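Local coordinates for protein aminotransferase AspB (Helicobacter pylori 26695, PDB 3EZS) that probably acts as a pyridoxal 5'-phosphate-dependent aminotransferase of the class I/II family, moving amino groups between amino acids and keto acids, at residues A[230-235]-A[274-279]; A[39-44]-A[269-274]. All coordinates share one frame; numbering follows the deposited sequence.

Both interactions use helix 266-277 and share Ala274. Interaction 1 ties the C-terminal end of this helix to the loop that follows strand 223-228, and interaction 2 packs the preceding turns against helix 39-46. Their centres are about 9 Å apart, and they touch where Ala275 CB lies 3.8 Å from Ile41 CD1 and where Asp278 OD2 lies 3.7 Å from Phe40 CZ. His281 joins them further: it is hydrogen-bonded to Ser233 and Asp278 and meets the Phe40 ring edge-to-face. The phosphate ion belongs to the interaction 1 side, at Ser230, in a pocket consistent with the cofactor's phosphate site.

Interaction 1. Residues A[230-235]-A[274-279]; sequences SKRSSA and AAWLDD. With PO4 (phosphate ion), chain C.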
ATOM      1  N   SER A 230     -11.409  10.305   2.994  1.00 40.84           N
ATOM      2  CA  SER A 230     -11.964  10.335   1.646  1.00 42.20           C
ATOM      3  C   SER A 230     -13.313  10.990   1.487  1.00 43.88           C
ATOM      4  O   SER A 230     -13.485  11.806   0.587  1.00 46.02           O
ATOM      5  CB  SER A 230     -12.020   8.915   1.078  1.00 40.41           C
ATOM      6  OG  SER A 230     -10.726   8.342   1.110  1.00 42.94           O
ATOM      7  N   LYS A 231     -14.267  10.615   2.337  1.00 45.76           N
ATOM      8  CA  LYS A 231     -15.648  11.142   2.233  1.00 47.37           C
ATOM      9  C   LYS A 231     -15.799  12.464   2.940  1.00 46.78           C
ATOM     10  O   LYS A 231     -16.411  13.404   2.416  1.00 47.88           O
ATOM     11  CB  LYS A 231     -16.654  10.102   2.733  1.00 47.63           C
ATOM     12  CG  LYS A 231     -16.782   8.946   1.736  1.00 50.26           C
ATOM     13  CD  LYS A 231     -17.218   7.678   2.408  1.00 61.41           C
ATOM     14  CE  LYS A 231     -17.332   6.535   1.400  1.00 67.59           C
ATOM     15  NZ  LYS A 231     -16.157   6.391   0.500  1.00 64.32           N
ATOM     16  N   ARG A 232     -15.194  12.537   4.114  1.00 45.74           N
ATOM     17  CA  ARG A 232     -15.197  13.736   4.935  1.00 44.85           C
ATOM     18  C   ARG A 232     -14.742  14.987   4.193  1.00 43.40           C
ATOM     19  O   ARG A 232     -15.356  16.052   4.349  1.00 43.79           O
ATOM     20  CB  ARG A 232     -14.247  13.512   6.126  1.00 45.33           C
ATOM     21  CG  ARG A 232     -14.089  14.673   7.046  1.00 47.06           C
ATOM     22  CD  ARG A 232     -13.105  14.382   8.167  1.00 44.35           C
ATOM     23  NE  ARG A 232     -13.125  15.481   9.131  1.00 45.47           N
ATOM     24  CZ  ARG A 232     -12.314  16.546   9.127  1.00 44.63           C
ATOM     25  NH1 ARG A 232     -11.332  16.691   8.243  1.00 50.48           N
ATOM     26  NH2 ARG A 232     -12.487  17.472  10.047  1.00 46.34           N
ATOM     27  N   SER A 233     -13.665  14.870   3.409  1.00 40.97           N
ATOM     28  CA  SER A 233     -13.061  16.045   2.773  1.00 40.40           C
ATOM     29  C   SER A 233     -13.069  16.054   1.257  1.00 40.25           C
ATOM     30  O   SER A 233     -12.397  16.877   0.655  1.00 42.05           O
ATOM     31  CB  SER A 233     -11.618  16.171   3.266  1.00 42.26           C
ATOM     32  OG  SER A 233     -11.547  16.108   4.690  1.00 43.54           O
ATOM     33  N   SER A 234     -13.852  15.183   0.631  1.00 42.04           N
ATOM     34  CA  SER A 234     -13.876  15.062  -0.846  1.00 42.24           C
ATOM     35  C   SER A 234     -12.452  15.056  -1.426  1.00 41.35           C
ATOM     36  O   SER A 234     -12.143  15.764  -2.411  1.00 39.31           O
ATOM     37  CB  SER A 234     -14.707  16.172  -1.489  1.00 42.30           C
ATOM     38  OG  SER A 234     -16.046  16.157  -1.030  1.00 46.36           O
ATOM     39  N   ALA A 235     -11.605  14.249  -0.791  1.00 40.46           N
ATOM     40  CA  ALA A 235     -10.203  14.108  -1.147  1.00 40.60           C
ATOM     41  C   ALA A 235      -9.756  12.649  -1.097  1.00 40.54           C
ATOM     42  O   ALA A 235      -8.782  12.355  -0.402  1.00 41.42           O
ATOM     43  CB  ALA A 235      -9.339  14.940  -0.182  1.00 37.79           C
ATOM     44  N   ALA A 274      -3.413  19.321   6.565  1.00 37.03           N
ATOM     45  CA  ALA A 274      -4.229  20.524   6.477  1.00 37.66           C
ATOM     46  C   ALA A 274      -5.712  20.139   6.541  1.00 39.17           C
ATOM     47  O   ALA A 274      -6.484  20.794   7.230  1.00 43.15           O
ATOM     48  CB  ALA A 274      -3.898  21.315   5.198  1.00 34.41           C
ATOM     49  N   ALA A 275      -6.093  19.054   5.861  1.00 39.46           N
ATOM     50  CA  ALA A 275      -7.479  18.554   5.867  1.00 38.53           C
ATOM     51  C   ALA A 275      -7.929  18.129   7.258  1.00 38.49           C
ATOM     52  O   ALA A 275      -9.003  18.529   7.713  1.00 37.01           O
ATOM     53  CB  ALA A 275      -7.662  17.376   4.855  1.00 36.16           C
ATOM     54  N   TRP A 276      -7.100  17.351   7.954  1.00 40.93           N
ATOM     55  CA  TRP A 276      -7.478  16.863   9.289  1.00 40.52           C
ATOM     56  C   TRP A 276      -7.556  17.959  10.344  1.00 39.95           C
ATOM     57  O   TRP A 276      -8.269  17.798  11.314  1.00 40.46           O
ATOM     58  CB  TRP A 276      -6.547  15.752   9.789  1.00 40.20           C
ATOM     59  CG  TRP A 276      -6.690  14.392   9.112  1.00 38.56           C
ATOM     60  CD1 TRP A 276      -5.794  13.796   8.279  1.00 34.94           C
ATOM     61  CD2 TRP A 276      -7.790  13.463   9.243  1.00 34.46           C
ATOM     62  NE1 TRP A 276      -6.261  12.560   7.885  1.00 36.67           N
ATOM     63  CE2 TRP A 276      -7.485  12.338   8.450  1.00 38.20           C
ATOM     64  CE3 TRP A 276      -9.011  13.489   9.932  1.00 39.37           C
ATOM     65  CZ2 TRP A 276      -8.339  11.224   8.353  1.00 39.13           C
ATOM     66  CZ3 TRP A 276      -9.876  12.378   9.815  1.00 37.68           C
ATOM     67  CH2 TRP A 276      -9.513  11.260   9.051  1.00 34.67           C
ATOM     68  N   LEU A 277      -6.788  19.035  10.176  1.00 40.02           N
ATOM     69  CA  LEU A 277      -6.786  20.154  11.106  1.00 39.76           C
ATOM     70  C   LEU A 277      -8.046  21.043  11.021  1.00 40.69           C
ATOM     71  O   LEU A 277      -8.359  21.760  11.969  1.00 38.52           O
ATOM     72  CB  LEU A 277      -5.568  21.048  10.849  1.00 38.66           C
ATOM     73  CG  LEU A 277      -4.151  20.610  11.208  1.00 39.65           C
ATOM     74  CD1 LEU A 277      -3.075  21.414  10.433  1.00 36.16           C
ATOM     75  CD2 LEU A 277      -3.918  20.705  12.728  1.00 36.77           C
ATOM     76  N   ASP A 278      -8.747  21.001   9.888  1.00 41.38           N
ATOM     77  CA  ASP A 278      -9.898  21.873   9.650  1.00 41.54           C
ATOM     78  C   ASP A 278     -11.235  21.144   9.667  1.00 43.68           C
ATOM     79  O   ASP A 278     -11.359  20.033   9.103  1.00 43.04           O
ATOM     80  CB  ASP A 278      -9.748  22.527   8.284  1.00 41.74           C
ATOM     81  CG  ASP A 278     -10.913  23.414   7.942  1.00 38.99           C
ATOM     82  OD1 ASP A 278     -11.087  24.440   8.619  1.00 44.45           O
ATOM     83  OD2 ASP A 278     -11.649  23.090   6.996  1.00 38.67           O
ATOM     84  N   ASP A 279     -12.228  21.777  10.300  1.00 42.81           N
ATOM     85  CA  ASP A 279     -13.591  21.237  10.386  1.00 43.06           C
ATOM     86  C   ASP A 279     -14.604  21.939   9.476  1.00 42.82           C
ATOM     87  O   ASP A 279     -15.644  21.380   9.166  1.00 44.97           O
ATOM     88  CB  ASP A 279     -14.097  21.320  11.832  1.00 44.40           C
ATOM     89  CG  ASP A 279     -13.358  20.367  12.777  1.00 44.10           C
ATOM     90  OD1 ASP A 279     -12.776  19.371  12.317  1.00 48.18           O
ATOM     91  OD2 ASP A 279     -13.361  20.624  13.982  1.00 47.94           O
TER
HETATM   92  P   PO4 C 376     -10.865   4.662   1.631  1.00 38.17           P
HETATM   93  O1  PO4 C 376     -10.437   5.254   2.945  1.00 41.02           O
HETATM   94  O2  PO4 C 376      -9.891   3.629   1.176  1.00 37.69           O
HETATM   95  O3  PO4 C 376     -10.903   5.730   0.597  1.00 37.68           O
HETATM   96  O4  PO4 C 376     -12.187   3.983   1.829  1.00 45.59           O
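The Arg232 guanidinium has Trp276 CE3 over one face, with the two planes only 15° apart, while three oxygens gather at its edge. Ala275 O accepts from Arg232 NH1 at 3.0 Å, lying in the guanidinium plane although the donor stands above the carbonyl plane. Arg232 NH2 serves two partners: a hydrogen bond to Asp278 O at 3.0 Å, tilted 22° from the plane, and a salt bridge to Asp279 OD1 at 3.0 Å, in the guanidinium plane, the carboxylate itself turned nearly square to it (79°). Arg232 reaches them with CG anti to the backbone N and the chain extended; its CD comes obliquely to Trp276 CZ3 (4.1 Å). In this fold-type I aminotransferase, Arg232 follows the Ser-Leu-Ser-Lys sequence that in relatives carries the cofactor lysine, and it fastens that loop to the C-terminal end of helix 266-277. Arg232 NE also forms a salt bridge with Glu198, Asp279 OD2 pairs with Arg74, and Trp276 NE1 is hydrogen-bonded to Ser240 OG. Next along the loop, Ser233 OG rests 4.1 Å from Ala275 CB and is hydrogen-bonded to His281. Two residues before Arg232, Ser230 OG donates to phosphate O3 at 2.7 Å; Ser228 and Arg239 also bind the ion.

Interaction 2. Residues A[39-44]-A[269-274]; sequences KFIQDA and QKASEA
Lys270 meets helix 39-46 through its backbone, its O lying 4.3 Å from Ala44 CB, while its side chain leads away from the interface. There NZ forms a salt bridge with Glu273 OE1 one turn later, reaching it on the syn side of the carboxylate, and Ser63 holds the same oxygen from helix 62-76. Ala271 comes next, its CB directed toward the other helix. This CB sits 3.4 Å from Ile41 O, bringing the methyl directly against the backbone of helix 39-46, and Ala271 CA receives Ala44 CB at 3.7 Å. Ile41 lies alongside: CG2, anti to the backbone N, comes within 4.0 Å of Ala271 O. Ser272 and Glu273 face away, toward helix 62-76 and its surroundings, and Ala274 then brings the chain back to the interface. Its CB touches Ala44 CB at 4.1 Å and Phe40 CE2 at 4.0 Å; the methyl of Ala44 thus packs against both Ala271 and Ala274. The Phe40 ring finishes the contact with its edge, CE2 being 3.4 Å from Ala274 O and the oxygen lying near the ring plane. CG of Phe40, set between the backbone N and the carbonyl carbon (chi1 81°), starts the ring toward helix 266-277; Ile41 CG1 lies over one face, offset toward the rim. No hydrogen bond crosses the interface; the fit is one of methyls, ring edge and backbone. The two helices run nearly antiparallel, at 151°, with axes 8.0 Å apart at closest approach. On helix 39-46, Gln42 is hydrogen-bonded to Thr49 of the second subunit, so this helix lies close to the dimer interface. The arrangement is a close-packed antiparallel helix pair built on alanines, here joining an N-terminal helix to helix 266-277 in a fold-type I aminotransferase.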
ATOM      1  N   LYS A  39      -9.865  24.066  -2.125  1.00 43.23           N
ATOM      2  CA  LYS A  39      -8.667  24.778  -2.577  1.00 43.80           C
ATOM      3  C   LYS A  39      -7.499  24.746  -1.591  1.00 42.88           C
ATOM      4  O   LYS A  39      -6.352  24.507  -2.012  1.00 41.33           O
ATOM      5  CB  LYS A  39      -8.984  26.248  -2.865  1.00 45.12           C
ATOM      6  CG  LYS A  39      -7.956  26.911  -3.761  1.00 52.26           C
ATOM      7  CD  LYS A  39      -7.850  28.406  -3.568  1.00 57.15           C
ATOM      8  CE  LYS A  39      -6.711  28.974  -4.411  1.00 58.04           C
ATOM      9  NZ  LYS A  39      -6.275  30.294  -3.888  1.00 64.78           N
ATOM     10  N   PHE A  40      -7.768  24.986  -0.302  1.00 40.73           N
ATOM     11  CA  PHE A  40      -6.677  25.040   0.686  1.00 40.76           C
ATOM     12  C   PHE A  40      -5.891  23.717   0.782  1.00 40.63           C
ATOM     13  O   PHE A  40      -4.693  23.726   1.064  1.00 39.36           O
ATOM     14  CB  PHE A  40      -7.158  25.495   2.071  1.00 40.50           C
ATOM     15  CG  PHE A  40      -7.795  24.408   2.916  1.00 38.00           C
ATOM     16  CD1 PHE A  40      -9.140  24.092   2.773  1.00 37.16           C
ATOM     17  CD2 PHE A  40      -7.060  23.765   3.912  1.00 30.31           C
ATOM     18  CE1 PHE A  40      -9.735  23.113   3.565  1.00 35.14           C
ATOM     19  CE2 PHE A  40      -7.638  22.789   4.707  1.00 34.67           C
ATOM     20  CZ  PHE A  40      -8.982  22.460   4.544  1.00 35.46           C
ATOM     21  N   ILE A  41      -6.583  22.603   0.551  1.00 40.22           N
ATOM     22  CA  ILE A  41      -5.981  21.266   0.549  1.00 39.09           C
ATOM     23  C   ILE A  41      -5.064  21.138  -0.676  1.00 40.09           C
ATOM     24  O   ILE A  41      -3.918  20.712  -0.560  1.00 39.98           O
ATOM     25  CB  ILE A  41      -7.087  20.189   0.563  1.00 39.58           C
ATOM     26  CG1 ILE A  41      -7.822  20.239   1.911  1.00 39.21           C
ATOM     27  CG2 ILE A  41      -6.535  18.805   0.333  1.00 35.14           C
ATOM     28  CD1 ILE A  41      -9.054  19.386   1.961  1.00 35.69           C
ATOM     29  N   GLN A  42      -5.567  21.556  -1.836  1.00 39.27           N
ATOM     30  CA  GLN A  42      -4.797  21.554  -3.058  1.00 37.73           C
ATOM     31  C   GLN A  42      -3.573  22.458  -2.957  1.00 37.52           C
ATOM     32  O   GLN A  42      -2.516  22.081  -3.427  1.00 36.40           O
ATOM     33  CB  GLN A  42      -5.655  22.009  -4.238  1.00 39.43           C
ATOM     34  CG  GLN A  42      -6.868  21.095  -4.556  1.00 40.07           C
ATOM     35  CD  GLN A  42      -7.486  21.439  -5.898  1.00 41.07           C
ATOM     36  OE1 GLN A  42      -6.760  21.550  -6.891  1.00 37.48           O
ATOM     37  NE2 GLN A  42      -8.829  21.585  -5.948  1.00 34.72           N
ATOM     38  N   ASP A  43      -3.729  23.652  -2.372  1.00 37.17           N
ATOM     39  CA  ASP A  43      -2.620  24.583  -2.176  1.00 37.95           C
ATOM     40  C   ASP A  43      -1.539  24.027  -1.234  1.00 38.91           C
ATOM     41  O   ASP A  43      -0.350  24.298  -1.416  1.00 38.82           O
ATOM     42  CB  ASP A  43      -3.123  25.939  -1.647  1.00 38.75           C
ATOM     43  CG  ASP A  43      -3.893  26.754  -2.698  1.00 44.78           C
ATOM     44  OD1 ASP A  43      -3.805  26.464  -3.925  1.00 43.53           O
ATOM     45  OD2 ASP A  43      -4.587  27.708  -2.279  1.00 46.86           O
ATOM     46  N   ALA A  44      -1.946  23.271  -0.219  1.00 38.11           N
ATOM     47  CA  ALA A  44      -0.986  22.639   0.696  1.00 38.62           C
ATOM     48  C   ALA A  44      -0.110  21.666  -0.102  1.00 39.61           C
ATOM     49  O   ALA A  44       1.098  21.625   0.079  1.00 38.47           O
ATOM     50  CB  ALA A  44      -1.719  21.917   1.813  1.00 37.24           C
ATOM     51  N   GLN A 269       1.071  14.075   2.468  1.00 35.93           N
ATOM     52  CA  GLN A 269       0.851  14.069   3.908  1.00 34.67           C
ATOM     53  C   GLN A 269       0.616  15.484   4.455  1.00 36.59           C
ATOM     54  O   GLN A 269      -0.166  15.644   5.387  1.00 34.58           O
ATOM     55  CB  GLN A 269       2.028  13.445   4.626  1.00 35.28           C
ATOM     56  CG  GLN A 269       2.383  12.000   4.206  1.00 36.58           C
ATOM     57  CD  GLN A 269       3.390  11.371   5.138  1.00 37.70           C
ATOM     58  OE1 GLN A 269       3.296  11.558   6.350  1.00 39.84           O
ATOM     59  NE2 GLN A 269       4.350  10.610   4.589  1.00 39.74           N
ATOM     60  N   LYS A 270       1.289  16.507   3.908  1.00 38.70           N
ATOM     61  CA  LYS A 270       1.018  17.902   4.346  1.00 39.70           C
ATOM     62  C   LYS A 270      -0.405  18.314   4.010  1.00 40.01           C
ATOM     63  O   LYS A 270      -1.072  18.954   4.832  1.00 39.06           O
ATOM     64  CB  LYS A 270       1.981  18.952   3.734  1.00 39.96           C
ATOM     65  CG  LYS A 270       3.197  19.281   4.564  1.00 48.64           C
ATOM     66  CD  LYS A 270       2.855  19.929   5.927  1.00 52.10           C
ATOM     67  CE  LYS A 270       4.074  19.927   6.868  1.00 52.92           C
ATOM     68  NZ  LYS A 270       3.683  19.981   8.319  1.00 54.95           N
ATOM     69  N   ALA A 271      -0.849  17.999   2.785  1.00 38.78           N
ATOM     70  CA  ALA A 271      -2.232  18.294   2.370  1.00 38.78           C
ATOM     71  C   ALA A 271      -3.246  17.503   3.234  1.00 38.34           C
ATOM     72  O   ALA A 271      -4.319  18.022   3.599  1.00 37.31           O
ATOM     73  CB  ALA A 271      -2.436  18.016   0.868  1.00 36.61           C
ATOM     74  N   SER A 272      -2.904  16.259   3.564  1.00 39.24           N
ATOM     75  CA  SER A 272      -3.743  15.447   4.462  1.00 39.51           C
ATOM     76  C   SER A 272      -3.807  16.109   5.820  1.00 38.47           C
ATOM     77  O   SER A 272      -4.866  16.183   6.421  1.00 40.05           O
ATOM     78  CB  SER A 272      -3.162  14.059   4.661  1.00 39.70           C
ATOM     79  OG  SER A 272      -3.225  13.332   3.463  1.00 43.04           O
ATOM     80  N   GLU A 273      -2.666  16.595   6.295  1.00 38.95           N
ATOM     81  CA  GLU A 273      -2.598  17.262   7.600  1.00 39.89           C
ATOM     82  C   GLU A 273      -3.474  18.520   7.629  1.00 39.57           C
ATOM     83  O   GLU A 273      -4.175  18.762   8.605  1.00 39.64           O
ATOM     84  CB  GLU A 273      -1.156  17.634   7.913  1.00 38.31           C
ATOM     85  CG  GLU A 273      -0.959  18.285   9.270  1.00 41.54           C
ATOM     86  CD  GLU A 273       0.426  18.870   9.434  1.00 42.70           C
ATOM     87  OE1 GLU A 273       1.341  18.449   8.704  1.00 48.44           O
ATOM     88  OE2 GLU A 273       0.600  19.750  10.303  1.00 46.83           O
ATOM     89  N   ALA A 274      -3.413  19.321   6.565  1.00 37.03           N
ATOM     90  CA  ALA A 274      -4.229  20.524   6.477  1.00 37.66           C
ATOM     91  C   ALA A 274      -5.712  20.139   6.541  1.00 39.17           C
ATOM     92  O   ALA A 274      -6.484  20.794   7.230  1.00 43.15           O
ATOM     93  CB  ALA A 274      -3.898  21.315   5.198  1.00 34.41           C
TER